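Side-chain contacts in putative S-adenosyl-L-methionine-dependent Methyltransferase (Methanococcus maripaludis, PDB 3DLC), which binds S-adenosylmethionine and probably transfers its methyl group to a substrate that is not firmly established: residues Thr129-Ile134 against Glu184-Val189; Ala161-Ile164 against Asp169-Glu172. All coordinates share one frame; numbering follows the deposited sequence.

Interaction 1: Thr129-Ile134 against Glu184-Val189. With ACT (acetate ion), chain B.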
ATOM      1  N   THR A 129       0.746  16.313  -3.327  1.00  7.52           N
ATOM      2  CA  THR A 129       1.479  15.935  -4.514  1.00  7.95           C
ATOM      3  C   THR A 129       1.368  14.434  -4.771  1.00  7.92           C
ATOM      4  O   THR A 129       1.193  13.994  -5.917  1.00  8.44           O
ATOM      5  CB  THR A 129       2.946  16.367  -4.408  1.00  9.79           C
ATOM      6  OG1 THR A 129       2.980  17.793  -4.340  1.00 10.06           O
ATOM      7  CG2 THR A 129       3.800  15.859  -5.573  1.00 11.49           C
ATOM      8  N   ALA A 130       1.473  13.646  -3.714  1.00  7.72           N
ATOM      9  CA  ALA A 130       1.376  12.186  -3.847  1.00  7.74           C
ATOM     10  C   ALA A 130       0.031  11.796  -4.467  1.00  7.05           C
ATOM     11  O   ALA A 130      -0.020  10.991  -5.378  1.00  7.71           O
ATOM     12  CB  ALA A 130       1.541  11.519  -2.495  1.00  8.15           C
ATOM     13  N   PHE A 131      -1.064  12.361  -3.956  1.00  7.37           N
ATOM     14  CA  PHE A 131      -2.378  12.023  -4.489  1.00  7.45           C
ATOM     15  C   PHE A 131      -2.654  12.559  -5.878  1.00  7.36           C
ATOM     16  O   PHE A 131      -3.361  11.935  -6.640  1.00  7.74           O
ATOM     17  CB  PHE A 131      -3.486  12.306  -3.474  1.00  7.32           C
ATOM     18  CG  PHE A 131      -3.613  11.180  -2.469  1.00  7.34           C
ATOM     19  CD1 PHE A 131      -4.344  10.039  -2.772  1.00  8.48           C
ATOM     20  CD2 PHE A 131      -2.897  11.203  -1.282  1.00  8.55           C
ATOM     21  CE1 PHE A 131      -4.386   8.984  -1.888  1.00  9.14           C
ATOM     22  CE2 PHE A 131      -2.942  10.142  -0.401  1.00  9.73           C
ATOM     23  CZ  PHE A 131      -3.682   9.035  -0.711  1.00  9.56           C
ATOM     24  N   ARG A 132      -2.055  13.681  -6.247  1.00  7.37           N
ATOM     25  CA  ARG A 132      -2.117  14.127  -7.645  1.00  7.62           C
ATOM     26  C   ARG A 132      -1.426  13.131  -8.562  1.00  7.56           C
ATOM     27  O   ARG A 132      -1.907  12.852  -9.664  1.00  8.19           O
ATOM     28  CB  ARG A 132      -1.542  15.535  -7.803  1.00  7.21           C
ATOM     29  CG  ARG A 132      -2.515  16.612  -7.301  1.00  8.66           C
ATOM     30  CD  ARG A 132      -1.962  18.021  -7.573  1.00  8.42           C
ATOM     31  NE  ARG A 132      -3.007  19.023  -7.469  1.00  9.16           N
ATOM     32  CZ  ARG A 132      -3.393  19.588  -6.355  1.00  9.13           C
ATOM     33  NH1 ARG A 132      -2.731  19.421  -5.237  1.00 11.02           N
ATOM     34  NH2 ARG A 132      -4.468  20.369  -6.360  1.00  9.82           N
ATOM     35  N   GLU A 133      -0.288  12.597  -8.115  1.00  7.44           N
ATOM     36  CA  GLU A 133       0.412  11.580  -8.928  1.00  7.89           C
ATOM     37  C   GLU A 133      -0.400  10.288  -9.053  1.00  7.73           C
ATOM     38  O   GLU A 133      -0.486   9.675 -10.113  1.00  8.05           O
ATOM     39  CB  GLU A 133       1.809  11.293  -8.343  1.00  8.39           C
ATOM     40  CG  GLU A 133       2.833  12.308  -8.743  1.00  9.26           C
ATOM     41  CD  GLU A 133       3.137  12.174 -10.224  1.00  9.17           C
ATOM     42  OE1 GLU A 133       3.900  11.252 -10.612  1.00 10.47           O
ATOM     43  OE2 GLU A 133       2.575  12.954 -11.017  1.00  9.94           O
ATOM     44  N   ILE A 134      -0.971   9.847  -7.935  1.00  7.41           N
ATOM     45  CA  ILE A 134      -1.826   8.670  -7.922  1.00  7.93           C
ATOM     46  C   ILE A 134      -2.973   8.860  -8.901  1.00  7.75           C
ATOM     47  O   ILE A 134      -3.300   7.977  -9.695  1.00  8.20           O
ATOM     48  CB  ILE A 134      -2.311   8.388  -6.496  1.00  7.60           C
ATOM     49  CG1 ILE A 134      -1.118   7.873  -5.679  1.00  7.93           C
ATOM     50  CG2 ILE A 134      -3.479   7.403  -6.459  1.00  8.43           C
ATOM     51  CD1 ILE A 134      -1.314   7.920  -4.155  1.00  9.23           C
ATOM     52  N   GLU A 184     -10.409  12.283   8.196  1.00  9.99           N
ATOM     53  CA  GLU A 184     -10.524  13.714   8.014  0.50 10.11           C
ATOM     54  C   GLU A 184      -9.367  14.298   7.222  1.00  9.86           C
ATOM     55  O   GLU A 184      -9.521  15.089   6.291  1.00 10.02           O
ATOM     56  CB  GLU A 184     -10.595  14.419   9.354  0.50 11.35           C
ATOM     57  CG  GLU A 184     -10.639  15.920   9.167  0.50 15.01           C
ATOM     58  CD  GLU A 184     -11.637  16.571  10.061  0.50 15.08           C
ATOM     59  OE1 GLU A 184     -12.799  16.114  10.039  0.50 30.11           O
ATOM     60  OE2 GLU A 184     -11.294  17.562  10.731  0.50 31.87           O
ATOM     61  N   ARG A 185      -8.168  13.904   7.599  1.00 10.06           N
ATOM     62  CA  ARG A 185      -6.984  14.432   6.934  1.00 10.17           C
ATOM     63  C   ARG A 185      -7.049  14.195   5.432  1.00 10.00           C
ATOM     64  O   ARG A 185      -6.832  15.099   4.621  1.00  9.98           O
ATOM     65  CB  ARG A 185      -5.704  13.796   7.466  1.00 11.15           C
ATOM     66  CG  ARG A 185      -4.420  14.326   6.834  1.00 12.30           C
ATOM     67  CD  ARG A 185      -3.153  13.626   7.284  1.00 14.09           C
ATOM     68  NE  ARG A 185      -2.035  14.336   6.665  1.00 15.57           N
ATOM     69  CZ  ARG A 185      -0.842  13.844   6.397  1.00 16.60           C
ATOM     70  NH1 ARG A 185      -0.541  12.613   6.681  1.00 17.24           N
ATOM     71  NH2 ARG A 185       0.047  14.622   5.819  1.00 18.03           N
ATOM     72  N   PHE A 186      -7.322  12.950   5.068  1.00  9.53           N
ATOM     73  CA  PHE A 186      -7.306  12.564   3.657  1.00  8.59           C
ATOM     74  C   PHE A 186      -8.519  13.029   2.874  1.00  9.00           C
ATOM     75  O   PHE A 186      -8.390  13.316   1.696  1.00  9.94           O
ATOM     76  CB  PHE A 186      -6.905  11.098   3.499  1.00  9.55           C
ATOM     77  CG  PHE A 186      -5.474  10.898   3.794  1.00  9.01           C
ATOM     78  CD1 PHE A 186      -4.523  11.306   2.870  1.00 10.44           C
ATOM     79  CD2 PHE A 186      -5.043  10.421   4.992  1.00 10.18           C
ATOM     80  CE1 PHE A 186      -3.183  11.205   3.154  1.00 10.34           C
ATOM     81  CE2 PHE A 186      -3.717  10.307   5.280  1.00 11.02           C
ATOM     82  CZ  PHE A 186      -2.776  10.701   4.371  1.00 10.75           C
ATOM     83  N   GLN A 187      -9.670  13.149   3.529  1.00  8.84           N
ATOM     84  CA  GLN A 187     -10.805  13.776   2.879  1.00  9.83           C
ATOM     85  C   GLN A 187     -10.375  15.183   2.469  1.00  9.36           C
ATOM     86  O   GLN A 187     -10.641  15.633   1.354  1.00  9.42           O
ATOM     87  CB  GLN A 187     -11.996  13.822   3.865  1.00 12.65           C
ATOM     88  CG  GLN A 187     -13.173  14.604   3.611  1.00 18.81           C
ATOM     89  CD  GLN A 187     -14.050  14.667   4.892  1.00 22.78           C
ATOM     90  OE1 GLN A 187     -15.015  15.382   4.915  1.00 33.67           O
ATOM     91  NE2 GLN A 187     -13.695  13.887   5.936  1.00 25.78           N
ATOM     92  N   ASN A 188      -9.716  15.898   3.392  1.00  8.98           N
ATOM     93  CA  ASN A 188      -9.308  17.271   3.071  1.00  9.69           C
ATOM     94  C   ASN A 188      -8.305  17.334   1.921  1.00  8.77           C
ATOM     95  O   ASN A 188      -8.387  18.199   1.048  1.00  9.73           O
ATOM     96  CB  ASN A 188      -8.747  17.979   4.294  1.00  9.65           C
ATOM     97  CG  ASN A 188      -9.798  18.245   5.363  1.00 12.77           C
ATOM     98  OD1 ASN A 188     -10.995  18.213   5.090  1.00 16.60           O
ATOM     99  ND2 ASN A 188      -9.356  18.486   6.592  1.00 15.21           N
ATOM    100  N   VAL A 189      -7.399  16.370   1.863  1.00  8.25           N
ATOM    101  CA  VAL A 189      -6.440  16.304   0.769  1.00  8.78           C
ATOM    102  C   VAL A 189      -7.127  16.083  -0.573  1.00  8.05           C
ATOM    103  O   VAL A 189      -6.880  16.783  -1.567  1.00  7.98           O
ATOM    104  CB  VAL A 189      -5.400  15.166   0.995  1.00  9.61           C
ATOM    105  CG1 VAL A 189      -4.512  14.947  -0.238  1.00 11.93           C
ATOM    106  CG2 VAL A 189      -4.530  15.431   2.231  1.00 11.67           C
TER
HETATM  107  C   ACT B 219      -1.754  17.632   4.768  0.75 28.05           C
HETATM  108  O   ACT B 219      -0.536  17.546   5.072  0.75 28.43           O
HETATM  109  OXT ACT B 219      -2.587  17.063   5.532  0.75 24.47           O
HETATM  110  CH3 ACT B 219      -2.171  18.395   3.552  0.75 29.16           C
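Phe131 meets Phe186 and Val189 in a buried, apolar helix-to-helix contact of a Rossmann-like class I methyltransferase fold. Phe131 lies on helix 127-137 and its two partners on helix 180-193. The contact is small and made by side chains alone. The CE2 corner of the Phe131 ring comes to 3.7 Å from Phe186 CE1. The two rings meet obliquely, with centroids 5.7 Å apart and planes inclined at 56°. CG of Phe186 sits beside its backbone N (chi1 -71°), and this carries the ring end closer to Phe131 than its CB direction would suggest. Val189 approaches the Phe131 ring obliquely, with CG1 4.2 Å from Phe131 CD2. Ile134 CD1 lies over one face of that ring, toward its rim. Strand 206-211 completes the packing: Ile209 touches both phenylalanines. Outside this apolar patch, Arg185 reaches out from the helix with its chain extended from CG to NE. It grips an acetate, probably from the crystallisation liquor, with two nearly straight bonds. Together they fix the acetate beside the guanidinium edge. Arg185 NE donates to acetate OXT at 3.0 Å, and Arg185 NH2 donates to acetate O at 3.1 Å.

Interaction 2: Ala161-Ile164 against Asp169-Glu172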
ATOM      1  N   ALA A 161      -1.953  -7.861  19.566  1.00 11.61           N
ATOM      2  CA  ALA A 161      -1.457  -8.303  20.839  1.00 11.74           C
ATOM      3  C   ALA A 161       0.031  -8.608  20.772  1.00 12.77           C
ATOM      4  O   ALA A 161       0.813  -8.227  21.660  1.00 13.22           O
ATOM      5  CB  ALA A 161      -2.227  -9.504  21.327  1.00 13.46           C
ATOM      6  N   GLU A 162       0.449  -9.278  19.706  1.00 12.13           N
ATOM      7  CA  GLU A 162       1.860  -9.618  19.554  0.55 12.38           C
ATOM      8  C   GLU A 162       2.706  -8.373  19.257  1.00 11.75           C
ATOM      9  O   GLU A 162       3.833  -8.236  19.778  1.00 13.35           O
ATOM     10  CB  GLU A 162       2.067 -10.679  18.478  0.55 13.15           C
ATOM     11  CG  GLU A 162       3.491 -11.154  18.400  0.55 16.08           C
ATOM     12  CD  GLU A 162       3.979 -11.850  19.650  0.55 21.94           C
ATOM     13  OE1 GLU A 162       3.167 -12.161  20.549  0.55 22.75           O
ATOM     14  OE2 GLU A 162       5.203 -12.108  19.710  0.55 26.74           O
HETATM   15  N   MSE A 163       2.228  -7.470  18.413  1.00 11.57           N
HETATM   16  CA  MSE A 163       2.993  -6.244  18.090  0.50 11.42           C
HETATM   17  C   MSE A 163       3.212  -5.393  19.320  1.00 11.89           C
HETATM   18  O   MSE A 163       4.289  -4.827  19.510  1.00 13.08           O
HETATM   19  CB  MSE A 163       2.358  -5.396  16.978  0.50 10.93           C
HETATM   20  CG  MSE A 163       2.483  -5.977  15.576  0.50  8.70           C
HETATM   21 SE   MSE A 163       4.303  -6.206  14.964  0.38  6.08          SE
HETATM   22  CE  MSE A 163       4.777  -4.340  14.814  0.50  7.35           C
ATOM     23  N   ILE A 164       2.199  -5.333  20.165  1.00 11.81           N
ATOM     24  CA  ILE A 164       2.285  -4.533  21.397  1.00 12.25           C
ATOM     25  C   ILE A 164       3.342  -5.128  22.334  1.00 12.44           C
ATOM     26  O   ILE A 164       4.082  -4.402  22.986  1.00 14.51           O
ATOM     27  CB  ILE A 164       0.900  -4.410  22.079  1.00 14.26           C
ATOM     28  CG1 ILE A 164       0.015  -3.541  21.194  1.00 14.80           C
ATOM     29  CG2 ILE A 164       1.061  -3.814  23.459  1.00 17.53           C
ATOM     30  CD1 ILE A 164      -1.432  -3.551  21.565  1.00 18.03           C
ATOM     31  N   ASP A 169       5.359   0.903  21.790  1.00 10.51           N
ATOM     32  CA  ASP A 169       4.919   2.209  21.236  1.00 10.92           C
ATOM     33  C   ASP A 169       4.126   2.073  19.943  1.00 10.34           C
ATOM     34  O   ASP A 169       3.480   3.016  19.502  1.00 11.40           O
ATOM     35  CB  ASP A 169       6.112   3.139  21.015  1.00 11.57           C
ATOM     36  CG  ASP A 169       6.908   3.339  22.261  1.00 12.24           C
ATOM     37  OD1 ASP A 169       6.444   4.048  23.164  1.00 15.10           O
ATOM     38  OD2 ASP A 169       7.988   2.705  22.395  1.00 13.85           O
ATOM     39  N   TRP A 170       4.170   0.893  19.318  1.00  9.95           N
ATOM     40  CA  TRP A 170       3.395   0.656  18.092  1.00 10.25           C
ATOM     41  C   TRP A 170       1.913   0.834  18.399  1.00 10.22           C
ATOM     42  O   TRP A 170       1.149   1.260  17.537  1.00 11.17           O
ATOM     43  CB  TRP A 170       3.672  -0.758  17.550  1.00  9.83           C
ATOM     44  CG  TRP A 170       2.750  -1.198  16.454  1.00  9.55           C
ATOM     45  CD1 TRP A 170       2.949  -1.081  15.114  1.00 11.31           C
ATOM     46  CD2 TRP A 170       1.500  -1.844  16.616  1.00  9.57           C
ATOM     47  NE1 TRP A 170       1.886  -1.589  14.430  1.00 11.66           N
ATOM     48  CE2 TRP A 170       0.964  -2.044  15.335  1.00 10.57           C
ATOM     49  CE3 TRP A 170       0.743  -2.214  17.731  1.00 10.85           C
ATOM     50  CZ2 TRP A 170      -0.262  -2.659  15.133  1.00 13.28           C
ATOM     51  CZ3 TRP A 170      -0.469  -2.814  17.528  1.00 14.36           C
ATOM     52  CH2 TRP A 170      -0.971  -3.015  16.254  1.00 14.08           C
ATOM     53  N   LYS A 171       1.488   0.543  19.629  1.00 10.69           N
ATOM     54  CA  LYS A 171       0.065   0.625  19.981  1.00 11.77           C
ATOM     55  C   LYS A 171      -0.482   2.027  19.636  1.00 11.41           C
ATOM     56  O   LYS A 171      -1.507   2.191  18.959  1.00 13.09           O
ATOM     57  CB  LYS A 171      -0.131   0.357  21.476  1.00 13.56           C
ATOM     58  CG  LYS A 171      -1.594   0.270  21.937  1.00 15.07           C
ATOM     59  CD  LYS A 171      -1.648  -0.032  23.449  1.00 20.05           C
ATOM     60  CE  LYS A 171      -3.062  -0.077  24.003  1.00 22.38           C
ATOM     61  NZ  LYS A 171      -3.087  -0.512  25.450  1.00 26.03           N
ATOM     62  N   GLU A 172       0.244   3.055  20.074  1.00 12.60           N
ATOM     63  CA  GLU A 172      -0.225   4.416  19.826  1.00 14.39           C
ATOM     64  C   GLU A 172      -0.107   4.854  18.382  1.00 13.40           C
ATOM     65  O   GLU A 172      -0.968   5.604  17.911  1.00 15.61           O
ATOM     66  CB  GLU A 172       0.454   5.403  20.774  1.00 17.57           C
ATOM     67  CG  GLU A 172      -0.018   5.231  22.206  1.00 20.31           C
ATOM     68  CD  GLU A 172       0.625   4.063  22.951  1.00 23.03           C
ATOM     69  OE1 GLU A 172       1.746   3.595  22.579  1.00 21.01           O
ATOM     70  OE2 GLU A 172      -0.002   3.598  23.933  1.00 25.17           O
TER
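The indole of Trp170 presents one face to Met163 and its six-membered edge to Ile164. Two consecutive helices pack here across a short connection: helix 153-166 against the start of helix 170-177. Met163 is selenomethionine in this crystal. Its CB makes a CH-pi contact, 3.7 Å from the centroid of the six-membered ring of Trp170 and 14° off the ring normal. Beyond CB the chain bends at chi2 and chi3. In the conformer given, one of two, the bends return the terminal methyl to the indole, where Met163 CE lies 3.7 Å from Trp170 CD1. Met163 SE is further off, 5.2 Å from the centroid of the five-membered ring of Trp170, in a loose Met-aromatic contact. Trp170 CG stands opposite its backbone N (chi1 169°), with the indole reaching across to helix 153-166. Ile164 crosses the indole at about a right angle, its CG1 near the ring plane and 3.8 Å from Trp170 CZ3. Leu24 and Phe25 also touch Met163, and Phe150 touches Trp170. The Trp170 side chain is about 9 Å from the bound S-adenosylmethionine. On the exposed side Lys171 runs out fully extended. Against Ile164 it offers its aliphatic part: Ile164 CD1 rests 3.8 Å from Lys171 CG.

The two contacts share no helix. Interaction 1 joins helices far apart in the chain and is buried, beside strand 206-211 of the central sheet. Interaction 2 joins neighbouring helices, is only partly buried and lies nearer the surface. Along the chain it is nested within the loop closed by interaction 1, and helix 170-177 leads into helix 180-193. Their centres are 27 Å apart, and they do not touch. Both are apolar and aromatic. Interaction 1 pairs two phenylalanine rings obliquely, whereas interaction 2 sets the selenomethionine Met163 over an indole face and buries more than twice the surface, 252 against 110 Å².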